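Local structure of PHOX (Pseudomonas fluorescens, 4A9V) at residues F560-H563 / P569-S572; I36-P41 / P47-S52; Q207-A212 / Y216-A221. The protein hydrolyses phosphate monoesters as an alkaline phosphatase, probably at a complex iron-calcium cofactor carried by its beta-propeller. All blocks are in the same frame, centred on the assembly; numbering follows the deposited sequence. Where two conformers were deposited one is given.

Contact 1. Residues F560-H563 / P569-S572; sequences FPEH and PRSS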
# COMPACT_ATOMS: atom_id res chain seq x y z
N PHE A 560 -9.11 14.22 15.83
CA PHE A 560 -8.92 14.74 14.47
C PHE A 560 -9.89 14.06 13.50
O PHE A 560 -10.04 12.84 13.56
CB PHE A 560 -7.47 14.44 14.05
CG PHE A 560 -7.13 14.92 12.68
CD1 PHE A 560 -7.35 14.11 11.57
CD2 PHE A 560 -6.56 16.16 12.49
CE1 PHE A 560 -7.03 14.56 10.30
CE2 PHE A 560 -6.25 16.62 11.22
CZ PHE A 560 -6.45 15.80 10.13
N PRO A 561 -10.47 14.81 12.55
CA PRO A 561 -10.22 16.21 12.24
C PRO A 561 -11.21 17.19 12.87
O PRO A 561 -10.98 18.40 12.79
CB PRO A 561 -10.37 16.26 10.72
CG PRO A 561 -11.41 15.22 10.43
CD PRO A 561 -11.17 14.13 11.44
N GLU A 562 -12.36 16.72 13.34
CA GLU A 562 -13.43 17.63 13.73
C GLU A 562 -13.19 18.29 15.09
O GLU A 562 -13.74 19.36 15.37
CB GLU A 562 -14.78 16.92 13.72
CG GLU A 562 -15.23 16.47 12.33
CD GLU A 562 -16.41 15.52 12.39
OE1 GLU A 562 -16.19 14.30 12.58
OE2 GLU A 562 -17.56 15.98 12.24
N HIS A 563 -12.44 17.62 15.95
CA HIS A 563 -12.13 18.12 17.29
C HIS A 563 -13.37 18.56 18.03
O HIS A 563 -13.37 19.58 18.74
CB HIS A 563 -11.11 19.24 17.22
CG HIS A 563 -9.79 18.82 16.66
ND1 HIS A 563 -9.13 17.73 17.10
CD2 HIS A 563 -9.06 19.31 15.58
CE1 HIS A 563 -7.98 17.59 16.41
NE2 HIS A 563 -7.95 18.54 15.47
N PRO A 569 -12.26 10.41 16.40
CA PRO A 569 -11.37 10.69 15.27
C PRO A 569 -11.74 9.87 14.04
O PRO A 569 -12.29 8.78 14.16
CB PRO A 569 -10.00 10.27 15.81
CG PRO A 569 -10.32 9.16 16.76
CD PRO A 569 -11.65 9.49 17.37
N ARG A 570 -11.52 10.45 12.86
CA ARG A 570 -11.90 9.81 11.61
C ARG A 570 -10.74 9.89 10.61
O ARG A 570 -10.29 10.98 10.28
CB ARG A 570 -13.13 10.48 11.01
CG ARG A 570 -14.36 10.40 11.91
CD ARG A 570 -15.42 11.40 11.49
NE ARG A 570 -16.04 11.03 10.22
CZ ARG A 570 -16.95 11.77 9.61
NH1 ARG A 570 -17.29 12.95 10.12
NH2 ARG A 570 -17.50 11.35 8.48
N SER A 571 -10.33 8.74 10.08
CA SER A 571 -9.40 8.71 8.96
C SER A 571 -9.93 9.61 7.85
O SER A 571 -11.13 9.60 7.55
CB SER A 571 -9.26 7.28 8.42
OG SER A 571 -8.64 6.43 9.37
N SER A 572 -9.03 10.38 7.27
CA SER A 572 -9.41 11.39 6.30
C SER A 572 -8.40 11.48 5.18
O SER A 572 -7.21 11.23 5.38
CB SER A 572 -9.53 12.76 6.97
OG SER A 572 -10.51 12.75 8.00

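Contact 2. Residues I36-P41 / P47-S52; sequences ISWGQP and PAFDPS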
# COMPACT_ATOMS: atom_id res chain seq x y z
N ILE A 36 -12.47 14.27 2.46
CA ILE A 36 -13.49 13.28 2.81
C ILE A 36 -12.97 12.46 3.99
O ILE A 36 -11.75 12.33 4.17
CB ILE A 36 -13.83 12.36 1.61
CG1 ILE A 36 -15.04 11.47 1.91
CG2 ILE A 36 -12.63 11.55 1.15
CD1 ILE A 36 -15.72 10.95 0.65
N SER A 37 -13.88 11.99 4.83
CA SER A 37 -13.54 11.19 6.00
C SER A 37 -14.33 9.88 6.00
O SER A 37 -15.44 9.80 5.48
CB SER A 37 -13.86 11.95 7.30
OG SER A 37 -13.13 13.15 7.41
N TRP A 38 -13.79 8.90 6.71
CA TRP A 38 -14.51 7.68 7.05
C TRP A 38 -15.93 7.99 7.44
O TRP A 38 -16.18 8.84 8.30
CB TRP A 38 -13.79 6.96 8.19
CG TRP A 38 -14.62 5.89 8.82
CD1 TRP A 38 -15.32 4.86 8.20
CD2 TRP A 38 -14.94 5.77 10.24
NE1 TRP A 38 -16.03 4.13 9.12
CE2 TRP A 38 -15.83 4.64 10.36
CE3 TRP A 38 -14.54 6.46 11.37
CZ2 TRP A 38 -16.33 4.24 11.59
CZ3 TRP A 38 -15.07 6.07 12.59
CH2 TRP A 38 -15.95 4.99 12.71
N GLY A 39 -16.88 7.31 6.80
CA GLY A 39 -18.28 7.41 7.17
C GLY A 39 -19.11 8.34 6.31
O GLY A 39 -20.34 8.34 6.41
N GLN A 40 -18.47 9.12 5.44
CA GLN A 40 -19.19 10.04 4.56
C GLN A 40 -20.11 9.26 3.62
O GLN A 40 -19.62 8.46 2.82
CB GLN A 40 -18.18 10.83 3.74
CG GLN A 40 -18.80 11.72 2.67
CD GLN A 40 -19.68 12.80 3.25
OE1 GLN A 40 -19.27 13.51 4.18
NE2 GLN A 40 -20.88 12.94 2.72
N PRO A 41 -21.42 9.57 3.61
CA PRO A 41 -22.25 8.93 2.59
C PRO A 41 -21.84 9.34 1.19
O PRO A 41 -21.56 10.52 0.93
CB PRO A 41 -23.67 9.40 2.93
CG PRO A 41 -23.48 10.62 3.76
CD PRO A 41 -22.22 10.38 4.54
N PRO A 47 -27.01 7.83 4.06
CA PRO A 47 -27.07 7.91 5.51
C PRO A 47 -25.90 8.71 6.08
O PRO A 47 -24.74 8.42 5.79
CB PRO A 47 -27.00 6.44 5.95
CG PRO A 47 -26.33 5.74 4.80
CD PRO A 47 -26.81 6.46 3.58
N ALA A 48 -26.21 9.67 6.94
CA ALA A 48 -25.19 10.48 7.59
C ALA A 48 -24.32 9.60 8.47
O ALA A 48 -24.81 8.66 9.11
CB ALA A 48 -25.83 11.58 8.41
N PHE A 49 -23.05 9.98 8.59
CA PHE A 49 -22.17 9.39 9.59
C PHE A 49 -22.77 9.54 10.98
O PHE A 49 -23.26 10.61 11.35
CB PHE A 49 -20.79 10.05 9.54
CG PHE A 49 -19.84 9.54 10.58
CD1 PHE A 49 -19.38 8.23 10.54
CD2 PHE A 49 -19.42 10.35 11.62
CE1 PHE A 49 -18.50 7.76 11.50
CE2 PHE A 49 -18.51 9.90 12.56
CZ PHE A 49 -18.05 8.60 12.50
N ASP A 50 -22.71 8.47 11.75
CA ASP A 50 -23.24 8.44 13.11
C ASP A 50 -22.07 8.26 14.08
O ASP A 50 -21.52 7.17 14.22
CB ASP A 50 -24.23 7.28 13.24
CG ASP A 50 -24.89 7.22 14.60
OD1 ASP A 50 -24.43 7.95 15.51
OD2 ASP A 50 -25.80 6.39 14.77
N PRO A 51 -21.70 9.34 14.79
CA PRO A 51 -20.53 9.27 15.66
C PRO A 51 -20.70 8.35 16.88
O PRO A 51 -19.72 8.04 17.55
CB PRO A 51 -20.32 10.72 16.11
CG PRO A 51 -21.12 11.56 15.18
CD PRO A 51 -22.24 10.71 14.69
N SER A 52 -21.92 7.91 17.15
CA SER A 52 -22.18 7.04 18.29
C SER A 52 -21.77 5.60 18.04
O SER A 52 -21.84 4.77 18.95
CB SER A 52 -23.67 7.06 18.65
OG SER A 52 -24.43 6.40 17.66

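Contact 3. Residues Q207-A212 / Y216-A221; sequences QQFDPA and YGVSAA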
# COMPACT_ATOMS: atom_id res chain seq x y z
N GLN A 207 -6.30 -26.32 15.06
CA GLN A 207 -6.29 -26.47 13.60
C GLN A 207 -4.90 -26.80 13.09
O GLN A 207 -3.97 -26.03 13.33
CB GLN A 207 -6.76 -25.15 12.98
CG GLN A 207 -6.92 -25.17 11.46
CD GLN A 207 -7.96 -26.18 11.00
OE1 GLN A 207 -9.13 -26.09 11.36
NE2 GLN A 207 -7.54 -27.11 10.14
N GLN A 208 -4.79 -27.85 12.28
CA GLN A 208 -3.58 -28.11 11.52
C GLN A 208 -3.53 -27.22 10.30
O GLN A 208 -4.54 -27.04 9.60
CB GLN A 208 -3.56 -29.56 11.05
CG GLN A 208 -3.54 -30.58 12.17
CD GLN A 208 -3.42 -31.98 11.63
OE1 GLN A 208 -4.11 -32.32 10.66
NE2 GLN A 208 -2.35 -32.66 12.02
N PHE A 209 -2.37 -26.62 10.06
CA PHE A 209 -2.13 -25.87 8.84
C PHE A 209 -0.96 -26.48 8.08
O PHE A 209 -0.03 -27.01 8.69
CB PHE A 209 -1.83 -24.40 9.18
CG PHE A 209 -3.01 -23.67 9.77
CD1 PHE A 209 -4.16 -23.48 9.02
CD2 PHE A 209 -2.97 -23.19 11.07
CE1 PHE A 209 -5.22 -22.76 9.54
CE2 PHE A 209 -4.04 -22.46 11.58
CZ PHE A 209 -5.19 -22.31 10.83
N ASP A 210 -1.09 -26.53 6.76
CA ASP A 210 -0.07 -27.11 5.91
C ASP A 210 1.06 -26.10 5.67
O ASP A 210 0.99 -24.96 6.13
CB ASP A 210 -0.70 -27.60 4.59
CG ASP A 210 -1.22 -26.46 3.71
OD1 ASP A 210 -0.54 -25.43 3.61
OD2 ASP A 210 -2.20 -26.69 2.97
N PRO A 211 2.16 -26.55 5.05
CA PRO A 211 3.31 -25.66 4.99
C PRO A 211 3.04 -24.35 4.25
O PRO A 211 3.59 -23.32 4.62
CB PRO A 211 4.35 -26.52 4.25
CG PRO A 211 4.00 -27.92 4.64
CD PRO A 211 2.51 -27.95 4.75
N ALA A 212 2.20 -24.38 3.22
CA ALA A 212 1.92 -23.15 2.47
C ALA A 212 1.05 -22.21 3.30
O ALA A 212 1.24 -20.98 3.26
CB ALA A 212 1.23 -23.48 1.15
N TYR A 216 2.27 -18.30 4.88
CA TYR A 216 1.49 -17.08 4.73
C TYR A 216 0.96 -16.55 6.06
O TYR A 216 0.46 -15.43 6.12
CB TYR A 216 0.37 -17.29 3.70
CG TYR A 216 0.87 -17.23 2.27
CD1 TYR A 216 1.65 -18.25 1.73
CD2 TYR A 216 0.62 -16.12 1.48
CE1 TYR A 216 2.14 -18.16 0.44
CE2 TYR A 216 1.11 -16.02 0.19
CZ TYR A 216 1.87 -17.05 -0.33
OH TYR A 216 2.40 -16.99 -1.60
N GLY A 217 1.14 -17.30 7.14
CA GLY A 217 1.01 -16.75 8.48
C GLY A 217 -0.39 -16.82 9.07
O GLY A 217 -0.68 -16.13 10.05
N VAL A 218 -1.23 -17.71 8.56
CA VAL A 218 -2.56 -17.89 9.13
C VAL A 218 -2.48 -18.52 10.51
O VAL A 218 -1.56 -19.29 10.79
CB VAL A 218 -3.46 -18.72 8.18
CG1 VAL A 218 -2.99 -20.16 8.10
CG2 VAL A 218 -4.92 -18.63 8.59
N SER A 219 -3.43 -18.16 11.38
CA SER A 219 -3.55 -18.76 12.71
C SER A 219 -5.00 -19.09 12.98
O SER A 219 -5.90 -18.49 12.39
CB SER A 219 -3.04 -17.80 13.78
OG SER A 219 -3.95 -16.72 13.96
N ALA A 220 -5.24 -19.96 13.95
CA ALA A 220 -6.60 -20.30 14.35
C ALA A 220 -7.29 -19.14 15.05
O ALA A 220 -8.51 -19.00 14.97
CB ALA A 220 -6.59 -21.52 15.25
N ALA A 221 -6.52 -18.31 15.75
CA ALA A 221 -7.09 -17.22 16.54
C ALA A 221 -7.51 -16.02 15.69
O ALA A 221 -8.33 -15.22 16.14
CB ALA A 221 -6.11 -16.78 17.61

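Contact 1. Residues F560-H563 / P569-S572
Arg570 meets the 560-563 segment at two levels, with its backbone N on the carbonyl of Phe560 and its guanidinium on the carboxylate of Glu562. The main-chain bond, Arg570 N to Phe560 O at 2.9 Å, draws the two segments together, and the same oxygen also receives a CA-H contact from Pro569. Further out, Arg570 NH1 gives a nearly straight hydrogen bond to Glu562 OE1 at 3.0 Å (168°), which is also a salt bridge. The acid lies at the edge of the guanidinium, close to its plane, whereas OE1 is itself approached from well above the carboxylate plane, so the two flat groups are turned 60° apart instead of pairing side by side. A bend at chi3 (69°) swings NE and the guanidinium round, bringing NH1 to Glu562 OE1; CD itself passes close to the same oxygen. The long, branched cation suits this place because it has further ends to use: NH2 bonds to Trp38 O, and the group makes a cation-pi contact with Phe49.

Phe560 contributes its carbonyl to the contact and turns its ring into the interior, against Ile24 and Pro528. The peptide bond to Pro561 is cis, and Pro561 CB lies over the centre of the Phe560 ring, 3.7 Å above its plane, the stacking often seen in aromatic-cis-proline pairs. The rigid proline ring then presents CD to Arg570 O at 3.5 Å and CG to Ser572 OG at 3.6 Å. That hydroxyl donates back to Arg570 O and is bonded to Ser37 OG as well.

The segments lie in the loop between strand 544-550 and strand 572-578, the second running into the latter at Ser572. Pro561 and Arg570 rest on strand 30-37, its antiparallel neighbour.

Contact 2. Residues I36-P41 / P47-S52
Phe49 reaches across to the turn at Trp38-Gly39 and buries more surface here than any other residue. Its CB lies 3.6 Å from Gly39 O. With CG anti to the backbone N (chi1 177°), the ring is carried over the turn: CD1 comes to 3.6 Å from Gly39 CA, and Trp38 O stands above one ring face. CE1 and CZ at the far end lie over the indole, with CZ 3.9 Å from Trp38 CZ3. The result is a T-shaped pair in which the edge of Phe49 addresses the six-membered ring of Trp38, centroids 5.1 Å apart and planes at 70°. The broad indole suits this place, offering a face to the phenyl while NE1 bonds to Gln60 OE1.

Gly39 is needed twice over. A side chain here would run into Phe49 CD1, and the positive phi of 99° would press it against the preceding carbonyl. Beyond it, the Pro41 ring packs at the other end of the contact, its CB 3.2 Å from Pro47 O, an oxygen that is hydrogen-bonded to Gln63 NE2.

Gln40 N bonds to Ser37 O at 3.1 Å, closing a type II beta turn from Ser37 to Gln40 as strand 30-37 ends. Glycine in the third position, as here, is the hallmark of that turn.

Contact 3. Residues Q207-A212 / Y216-A221
Phe209 lays one face of its ring against Val218, whose CG1 methyl stands over it in a CH-pi contact, 3.7 Å from the centroid and only 16° off the ring normal. The side chains cross at about a right angle, and the closest carbon pair is Phe209 CD1 to Val218 CG1 at 3.6 Å. Val218 holds CG1 between its backbone N and carbonyl carbon (chi1 69°), which points that methyl at the ring. Gln207 CG, in one of that residue's two conformers, covers the opposite face, so the ring lies between the two. At its edge the phenyl meets Ala220 N, 3.6 Å from CE2, and the carbonyl carbon of Ser219 is close by. A flat aromatic suits this place because it can offer a face to a methyl and an edge to a backbone at once. A serine in its place would probably leave the Val218 methyl without its aromatic partner and open a gap between the two segments. Nearby, Gln207 CB and the small Ala220 CB meet at 4.3 Å.

At the other end Tyr216 N donates to Ala212 O at 3.3 Å, a helical bond of the i to i+4 kind, and the same oxygen lies at the edge of the Tyr216 ring, 3.2 Å from CD1. The tyrosine hydroxyl reaches away to Arg269 O and Arg372 N.

Asp210 is the N-cap, its OD1 bonded to Gln213 N, while Gly217, with positive phi, ends the helix in a Schellman motif. The segments include both ends of the short helix 211-216, the chain entering it antiparallel to the chain leaving it. On the helix Phe209 also touches Lys214 and Val218 touches Gln213, on loops Met236 and Phe200 respectively, and residues 216-221 lead on toward strand 249-252.

In the fold
Along the chain the three contacts follow in series, and none nests in or crosses another. Contact 2 comes first, closing the loop that leaves strand 30-37 on the way to helix 57-60. Contact 3 spans the short helix 211-216, about 36 Å from contact 2 between centres. Contact 1 closes last, in the long loop before strand 572-578. Yet contacts 1 and 2 touch where strand 30-37 pairs with strand 572-578 in one four-stranded antiparallel sheet. There an N-terminal strand completes a sheet whose other three strands are C-terminal, consistent with the Velcro closure of many beta-propellers. Contact 3 lies apart, in an excursion between strands 189-193 and 249-252.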